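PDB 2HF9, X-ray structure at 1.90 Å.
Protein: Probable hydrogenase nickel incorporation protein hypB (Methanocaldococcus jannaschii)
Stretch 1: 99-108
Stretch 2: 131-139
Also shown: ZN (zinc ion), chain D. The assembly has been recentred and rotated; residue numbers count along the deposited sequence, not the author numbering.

Stretch 1 (99-108) ECHLDAHLVG
Stretch 2 (131-139) ICPADFDLG

Stretch 1 is loop from Glu99 to Asp103, turning at Cys100 (-93/19) and extended from His101 to Asp103, and enters a helix at Ala104 that continues past Gly108. Stretch 2 has helical phi/psi at 132-135 (Cys132 -62/-44), then opens through Phe136 (-115/92) and Asp137 (-62/127). The two stretches run in the same direction: the CA atoms of His101 and Pro133 lie 4.9 Å apart, those of Ala104 and Leu138 4.2 Å. Together the stretches bury 513 Å².

The covalent tie is a disulfide, Cys100 SG to Cys132 SG at 2.0 Å with chi3 -96°, near the relaxed right angle; Cys100 is p (chi1 55°) and Cys132 m (-45°).

Next comes an aromatic pair. His101 (phi/psi -168/154, chi1 65°, chi2 -90°) and Phe136 (chi1 -73°, chi2 90°) both direct CA-to-CB toward the other stretch, and their rings form an offset stack: centroids 3.8 Å apart, planes at 13°, His101 NE2 3.4 Å from Phe136 CE1.

Apolar packing centres on Leu138 (m, t; chi1 -58°, chi2 -171°), whose covered area is the largest here. Leu138 CD2 lies 3.8 Å from Leu102 CB, and Leu138 CD1 4.1 Å from Val107 CG2 (Val107 is t). Ala104 CB rests 3.6 Å from Asp137 O.

No direct hydrogen bond crosses between the stretches. Water 1 lies between two carbonyls, 2.9 Å from Leu102 O and 3.0 Å from Phe136 O, placed to donate to either.

Bonds within each stretch accompany these conformations. Asp103 (chi1 67°) caps the helix, its OD1 accepting from Leu106 N at 2.8 Å and 176°; Gly108 N to Ala104 O, 2.7 Å, continues the helical pattern. In stretch 2, Phe136 N donates to Pro133 O at 3.2 Å. Asp137 OD1 accepts from Gly139 N at 2.8 Å, while Gly139 itself adopts 93/28, where a CB would jam against the preceding carbonyl.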

# COMPACT_ATOMS: atom_id res chain seq x y z
N GLU A 99 -12.53 -2.15 -4.75
CA GLU A 99 -12.69 -1.86 -3.32
C GLU A 99 -11.34 -1.92 -2.59
O GLU A 99 -10.56 -2.86 -2.77
CB GLU A 99 -13.70 -2.83 -2.69
CG GLU A 99 -14.59 -2.21 -1.62
CD GLU A 99 -15.42 -1.04 -2.15
OE1 GLU A 99 -16.11 -1.20 -3.19
OE2 GLU A 99 -15.37 0.04 -1.53
N CYS A 100 -11.08 -0.90 -1.78
CA CYS A 100 -9.81 -0.78 -1.07
C CYS A 100 -9.86 -1.38 0.34
O CYS A 100 -9.02 -1.07 1.19
CB CYS A 100 -9.37 0.69 -1.01
SG CYS A 100 -10.59 1.80 -0.31
N HIS A 101 -10.84 -2.25 0.57
CA HIS A 101 -11.05 -2.92 1.85
C HIS A 101 -12.06 -4.05 1.68
O HIS A 101 -12.90 -4.01 0.78
CB HIS A 101 -11.58 -1.92 2.89
CG HIS A 101 -12.94 -1.38 2.57
ND1 HIS A 101 -13.12 -0.23 1.83
CD2 HIS A 101 -14.17 -1.83 2.89
CE1 HIS A 101 -14.42 0.00 1.71
NE2 HIS A 101 -15.08 -0.95 2.34
N LEU A 102 -11.96 -5.06 2.54
CA LEU A 102 -13.06 -6.01 2.73
C LEU A 102 -14.08 -5.36 3.66
O LEU A 102 -13.75 -4.42 4.38
CB LEU A 102 -12.56 -7.32 3.34
CG LEU A 102 -11.69 -8.26 2.50
CD1 LEU A 102 -11.15 -9.37 3.38
CD2 LEU A 102 -12.46 -8.84 1.33
N ASP A 103 -15.31 -5.85 3.65
CA ASP A 103 -16.32 -5.41 4.61
C ASP A 103 -17.03 -6.61 5.27
O ASP A 103 -16.85 -7.74 4.83
CB ASP A 103 -17.31 -4.40 3.98
CG ASP A 103 -18.20 -5.02 2.90
OD1 ASP A 103 -18.29 -6.26 2.80
OD2 ASP A 103 -18.84 -4.24 2.16
N ALA A 104 -17.81 -6.36 6.32
CA ALA A 104 -18.50 -7.43 7.04
C ALA A 104 -19.50 -8.19 6.16
O ALA A 104 -19.70 -9.39 6.34
CB ALA A 104 -19.18 -6.88 8.27
N HIS A 105 -20.11 -7.48 5.22
CA HIS A 105 -21.09 -8.07 4.31
C HIS A 105 -20.49 -9.19 3.47
O HIS A 105 -21.00 -10.32 3.46
CB HIS A 105 -21.71 -6.98 3.42
CG HIS A 105 -22.71 -7.51 2.43
ND1 HIS A 105 -22.63 -7.23 1.08
CD2 HIS A 105 -23.79 -8.30 2.60
CE1 HIS A 105 -23.64 -7.83 0.46
NE2 HIS A 105 -24.36 -8.48 1.36
N LEU A 106 -19.40 -8.88 2.77
CA LEU A 106 -18.72 -9.86 1.93
C LEU A 106 -18.15 -11.01 2.77
O LEU A 106 -18.25 -12.18 2.38
CB LEU A 106 -17.65 -9.20 1.06
CG LEU A 106 -18.01 -8.85 -0.40
CD1 LEU A 106 -19.31 -8.06 -0.54
CD2 LEU A 106 -16.86 -8.10 -1.07
N VAL A 107 -17.58 -10.67 3.93
CA VAL A 107 -17.06 -11.67 4.87
C VAL A 107 -18.19 -12.57 5.40
O VAL A 107 -18.02 -13.79 5.49
CB VAL A 107 -16.27 -11.01 6.04
CG1 VAL A 107 -16.00 -12.00 7.17
CG2 VAL A 107 -14.95 -10.43 5.52
N GLY A 108 -19.34 -11.98 5.72
CA GLY A 108 -20.52 -12.74 6.14
C GLY A 108 -20.89 -13.84 5.16
O GLY A 108 -21.13 -14.99 5.56
N ILE A 131 -5.21 2.67 4.58
CA ILE A 131 -6.21 3.72 4.76
C ILE A 131 -7.62 3.17 5.01
O ILE A 131 -8.13 3.26 6.13
CB ILE A 131 -6.20 4.75 3.58
CG1 ILE A 131 -4.95 5.64 3.65
CG2 ILE A 131 -7.42 5.65 3.61
CD1 ILE A 131 -3.78 5.13 2.87
N CYS A 132 -8.24 2.58 3.98
CA CYS A 132 -9.65 2.18 4.00
C CYS A 132 -10.05 1.13 5.04
O CYS A 132 -11.10 1.27 5.68
CB CYS A 132 -10.12 1.70 2.63
SG CYS A 132 -9.62 2.71 1.23
N PRO A 133 -9.25 0.05 5.19
CA PRO A 133 -9.65 -1.01 6.13
C PRO A 133 -9.80 -0.56 7.59
O PRO A 133 -10.43 -1.26 8.38
CB PRO A 133 -8.51 -2.04 6.00
CG PRO A 133 -7.91 -1.78 4.67
CD PRO A 133 -7.98 -0.29 4.52
N ALA A 134 -9.23 0.59 7.93
CA ALA A 134 -9.30 1.11 9.30
C ALA A 134 -10.74 1.25 9.81
O ALA A 134 -11.03 0.92 10.96
CB ALA A 134 -8.57 2.45 9.40
N ASP A 135 -11.63 1.73 8.94
CA ASP A 135 -13.02 2.01 9.31
C ASP A 135 -13.97 0.82 9.16
O ASP A 135 -15.14 0.92 9.53
CB ASP A 135 -13.55 3.20 8.50
CG ASP A 135 -12.85 4.50 8.83
OD1 ASP A 135 -12.37 4.67 9.97
OD2 ASP A 135 -12.79 5.37 7.93
N PHE A 136 -13.48 -0.29 8.61
CA PHE A 136 -14.36 -1.43 8.32
C PHE A 136 -14.07 -2.69 9.13
O PHE A 136 -13.25 -3.52 8.76
CB PHE A 136 -14.38 -1.72 6.81
CG PHE A 136 -15.16 -0.71 6.02
CD1 PHE A 136 -14.54 0.42 5.50
CD2 PHE A 136 -16.53 -0.89 5.80
CE1 PHE A 136 -15.27 1.37 4.77
CE2 PHE A 136 -17.26 0.05 5.07
CZ PHE A 136 -16.63 1.18 4.55
N ASP A 137 -14.78 -2.79 10.26
CA ASP A 137 -14.81 -3.98 11.10
C ASP A 137 -15.40 -5.14 10.30
O ASP A 137 -16.48 -5.01 9.71
CB ASP A 137 -15.66 -3.68 12.34
CG ASP A 137 -15.76 -4.85 13.32
OD1 ASP A 137 -15.20 -5.93 13.07
OD2 ASP A 137 -16.43 -4.66 14.36
N LEU A 138 -14.68 -6.26 10.25
CA LEU A 138 -15.10 -7.42 9.47
C LEU A 138 -15.95 -8.40 10.29
O LEU A 138 -16.54 -9.33 9.73
CB LEU A 138 -13.89 -8.16 8.88
CG LEU A 138 -12.93 -7.39 7.96
CD1 LEU A 138 -11.93 -8.35 7.32
CD2 LEU A 138 -13.66 -6.61 6.89
N GLY A 139 -16.00 -8.18 11.59
CA GLY A 139 -16.65 -9.12 12.51
C GLY A 139 -15.65 -10.11 13.08
O GLY A 139 -16.01 -11.23 13.43
ZN ZN D . -25.67 -9.80 1.30
O HOH W 1 -11.63 -3.71 6.27